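Local coordinates for CcbJ (Streptomyces caelestis, PDB 4HGZ), which is an S-adenosyl-L-methionine-dependent methyltransferase that probably transfers a methyl group to a nitrogen atom of its substrate, at residues C[204-209]-C[228-233]. Numbering follows the deposited sequence.
Sequences LAQTLS and LRYAYP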
ATOM      1  N   LEU C 204      13.836  12.105   7.340  1.00 45.71           N
ATOM      2  CA  LEU C 204      14.262  13.491   7.572  1.00 46.66           C
ATOM      3  C   LEU C 204      15.784  13.580   7.718  1.00 42.73           C
ATOM      4  O   LEU C 204      16.432  14.323   6.996  1.00 49.27           O
ATOM      5  CB  LEU C 204      13.558  14.083   8.793  1.00 47.22           C
ATOM      6  CG  LEU C 204      13.766  15.579   9.000  1.00 59.01           C
ATOM      7  CD1 LEU C 204      13.728  16.299   7.669  1.00 41.97           C
ATOM      8  CD2 LEU C 204      12.723  16.146   9.939  1.00 53.99           C
ATOM      9  N   ALA C 205      16.355  12.798   8.630  1.00 44.52           N
ATOM     10  CA  ALA C 205      17.814  12.740   8.768  1.00 40.65           C
ATOM     11  C   ALA C 205      18.458  11.957   7.632  1.00 43.31           C
ATOM     12  O   ALA C 205      19.672  11.987   7.475  1.00 49.67           O
ATOM     13  CB  ALA C 205      18.190  12.120  10.086  1.00 35.44           C
ATOM     14  N   GLN C 206      17.637  11.245   6.862  1.00 40.58           N
ATOM     15  CA  GLN C 206      18.107  10.382   5.786  1.00 36.07           C
ATOM     16  C   GLN C 206      19.056   9.292   6.274  1.00 35.55           C
ATOM     17  O   GLN C 206      20.087   9.013   5.665  1.00 39.27           O
ATOM     18  CB  GLN C 206      18.726  11.216   4.669  1.00 29.96           C
ATOM     19  CG  GLN C 206      17.734  12.234   4.125  1.00 30.59           C
ATOM     20  CD  GLN C 206      18.326  13.140   3.064  1.00 32.15           C
ATOM     21  OE1 GLN C 206      17.747  14.172   2.736  1.00 46.71           O
ATOM     22  NE2 GLN C 206      19.487  12.765   2.525  1.00 34.26           N
ATOM     23  N   THR C 207      18.684   8.658   7.373  1.00 33.01           N
ATOM     24  CA  THR C 207      19.484   7.573   7.907  1.00 36.01           C
ATOM     25  C   THR C 207      18.774   6.247   7.808  1.00 37.54           C
ATOM     26  O   THR C 207      17.540   6.182   7.813  1.00 39.46           O
ATOM     27  CB  THR C 207      19.800   7.792   9.393  1.00 40.10           C
ATOM     28  OG1 THR C 207      18.578   8.023  10.109  1.00 45.79           O
ATOM     29  CG2 THR C 207      20.711   8.983   9.563  1.00 24.23           C
ATOM     30  N   LEU C 208      19.573   5.188   7.736  1.00 41.00           N
ATOM     31  CA  LEU C 208      19.095   3.829   7.944  1.00 41.68           C
ATOM     32  C   LEU C 208      19.945   3.181   9.023  1.00 44.87           C
ATOM     33  O   LEU C 208      21.177   3.278   9.014  1.00 52.60           O
ATOM     34  CB  LEU C 208      19.216   3.006   6.672  1.00 35.15           C
ATOM     35  CG  LEU C 208      18.243   3.326   5.562  1.00 45.59           C
ATOM     36  CD1 LEU C 208      18.832   2.818   4.263  1.00 43.20           C
ATOM     37  CD2 LEU C 208      16.889   2.681   5.871  1.00 42.62           C
ATOM     38  N   SER C 209      19.276   2.525   9.955  1.00 42.09           N
ATOM     39  CA  SER C 209      19.944   1.757  10.976  1.00 43.44           C
ATOM     40  C   SER C 209      19.288   0.375  10.981  1.00 45.98           C
ATOM     41  O   SER C 209      18.079   0.246  11.175  1.00 46.17           O
ATOM     42  CB  SER C 209      19.797   2.446  12.326  1.00 29.79           C
ATOM     43  OG  SER C 209      20.293   1.623  13.365  1.00 64.93           O
ATOM     44  N   LEU C 228      23.572   3.698   7.693  1.00 43.76           N
ATOM     45  CA  LEU C 228      23.901   4.511   6.532  1.00 42.96           C
ATOM     46  C   LEU C 228      23.319   5.907   6.707  1.00 40.37           C
ATOM     47  O   LEU C 228      22.303   6.082   7.371  1.00 40.10           O
ATOM     48  CB  LEU C 228      23.310   3.894   5.254  1.00 35.91           C
ATOM     49  CG  LEU C 228      23.663   2.444   4.944  1.00 45.06           C
ATOM     50  CD1 LEU C 228      22.786   1.927   3.831  1.00 36.52           C
ATOM     51  CD2 LEU C 228      25.137   2.288   4.590  1.00 47.07           C
ATOM     52  N   ARG C 229      23.965   6.899   6.118  1.00 33.99           N
ATOM     53  CA  ARG C 229      23.272   8.136   5.817  1.00 43.63           C
ATOM     54  C   ARG C 229      23.322   8.278   4.323  1.00 37.97           C
ATOM     55  O   ARG C 229      24.409   8.406   3.759  1.00 44.19           O
ATOM     56  CB  ARG C 229      23.892   9.397   6.456  1.00 31.76           C
ATOM     57  CG  ARG C 229      22.873  10.530   6.381  1.00 55.25           C
ATOM     58  CD  ARG C 229      23.431  11.914   6.126  1.00 26.83           C
ATOM     59  NE  ARG C 229      23.855  12.171   4.753  1.00 49.48           N
ATOM     60  CZ  ARG C 229      23.394  13.165   3.997  1.00 42.90           C
ATOM     61  NH1 ARG C 229      22.462  13.992   4.457  1.00 30.44           N
ATOM     62  NH2 ARG C 229      23.869  13.333   2.774  1.00 46.66           N
ATOM     63  N   TYR C 230      22.160   8.257   3.673  1.00 34.19           N
ATOM     64  CA  TYR C 230      22.156   8.323   2.212  1.00 40.04           C
ATOM     65  C   TYR C 230      21.979   9.749   1.723  1.00 44.56           C
ATOM     66  O   TYR C 230      21.596  10.638   2.483  1.00 39.39           O
ATOM     67  CB  TYR C 230      21.079   7.414   1.617  1.00 38.87           C
ATOM     68  CG  TYR C 230      19.685   7.696   2.114  1.00 32.23           C
ATOM     69  CD1 TYR C 230      18.926   8.722   1.570  1.00 28.25           C
ATOM     70  CD2 TYR C 230      19.126   6.937   3.127  1.00 28.21           C
ATOM     71  CE1 TYR C 230      17.647   8.985   2.027  1.00 24.75           C
ATOM     72  CE2 TYR C 230      17.843   7.197   3.593  1.00 34.20           C
ATOM     73  CZ  TYR C 230      17.116   8.222   3.038  1.00 29.29           C
ATOM     74  OH  TYR C 230      15.849   8.470   3.489  1.00 35.17           O
ATOM     75  N   ALA C 231      22.278   9.970   0.451  1.00 40.41           N
ATOM     76  CA  ALA C 231      22.014  11.260  -0.158  1.00 33.09           C
ATOM     77  C   ALA C 231      21.173  11.053  -1.405  1.00 33.97           C
ATOM     78  O   ALA C 231      21.257  10.013  -2.063  1.00 42.27           O
ATOM     79  CB  ALA C 231      23.296  11.938  -0.519  1.00 26.92           C
ATOM     80  N   TYR C 232      20.359  12.040  -1.736  1.00 32.99           N
ATOM     81  CA  TYR C 232      19.676  12.002  -2.998  1.00 37.33           C
ATOM     82  C   TYR C 232      20.646  12.462  -4.075  1.00 39.08           C
ATOM     83  O   TYR C 232      21.524  13.283  -3.810  1.00 44.58           O
ATOM     84  CB  TYR C 232      18.471  12.904  -2.955  1.00 32.86           C
ATOM     85  CG  TYR C 232      17.314  12.339  -2.179  1.00 36.80           C
ATOM     86  CD1 TYR C 232      16.338  11.572  -2.809  1.00 35.62           C
ATOM     87  CD2 TYR C 232      17.177  12.590  -0.827  1.00 32.60           C
ATOM     88  CE1 TYR C 232      15.271  11.072  -2.111  1.00 31.70           C
ATOM     89  CE2 TYR C 232      16.109  12.100  -0.125  1.00 36.33           C
ATOM     90  CZ  TYR C 232      15.163  11.349  -0.771  1.00 41.89           C
ATOM     91  OH  TYR C 232      14.110  10.860  -0.070  1.00 36.88           O
ATOM     92  N   PRO C 233      20.503  11.925  -5.291  1.00 42.99           N
ATOM     93  CA  PRO C 233      21.369  12.279  -6.417  1.00 39.80           C
ATOM     94  C   PRO C 233      21.652  13.782  -6.540  1.00 41.74           C
ATOM     95  O   PRO C 233      22.806  14.178  -6.690  1.00 45.24           O
ATOM     96  CB  PRO C 233      20.568  11.782  -7.619  1.00 34.94           C
ATOM     97  CG  PRO C 233      19.924  10.536  -7.092  1.00 31.85           C
ATOM     98  CD  PRO C 233      19.542  10.863  -5.654  1.00 34.49           C
TER
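Leu-208 and Leu-228 form an antiparallel hydrogen-bonded pair at the open end of a beta hairpin: Leu-208 N gives its hydrogen to Leu-228 O at 2.9 Å, and Leu-228 N returns one to Leu-208 O at 2.8 Å. Thr-207 and Arg-229 follow as a non-hydrogen-bonded pair, and Tyr-230 N bonds to Gln-206 O at 3.0 Å. Gln-206, with positive phi (59°), and Thr-207 form a G1 bulge facing Asp-202.

Beyond the last regular pair, glutamine suits its place by offering a side-chain N-H: Gln-206 NE2 bonds to Tyr-230 O at 3.0 Å, the acceptor lying in its amide plane. Glu-235 takes this NE2 on OE1 and the charged Arg-229 NH2 on OE2, which lets the amide nitrogen lie over one guanidinium face. Tyr-230 CG stands between its own N and carbonyl carbon (chi1 57°), turning a flat apolar face under Gln-206 CB, a CH-pi contact, while its polar OH hydrogen-bonds His-201 NE2. Leucines fill the apolar side, CD1 of Leu-208 4.1 Å from CD1 of Leu-228.

Leu-228 packs on Leu-171 of strand 164-171, Leu-208 on strand 193-202. Here strand 207-216 begins and strand 221-229 runs out toward helix 233-242, whose N-cap residue, Tyr-232, stacks on Tyr-232 of a second subunit.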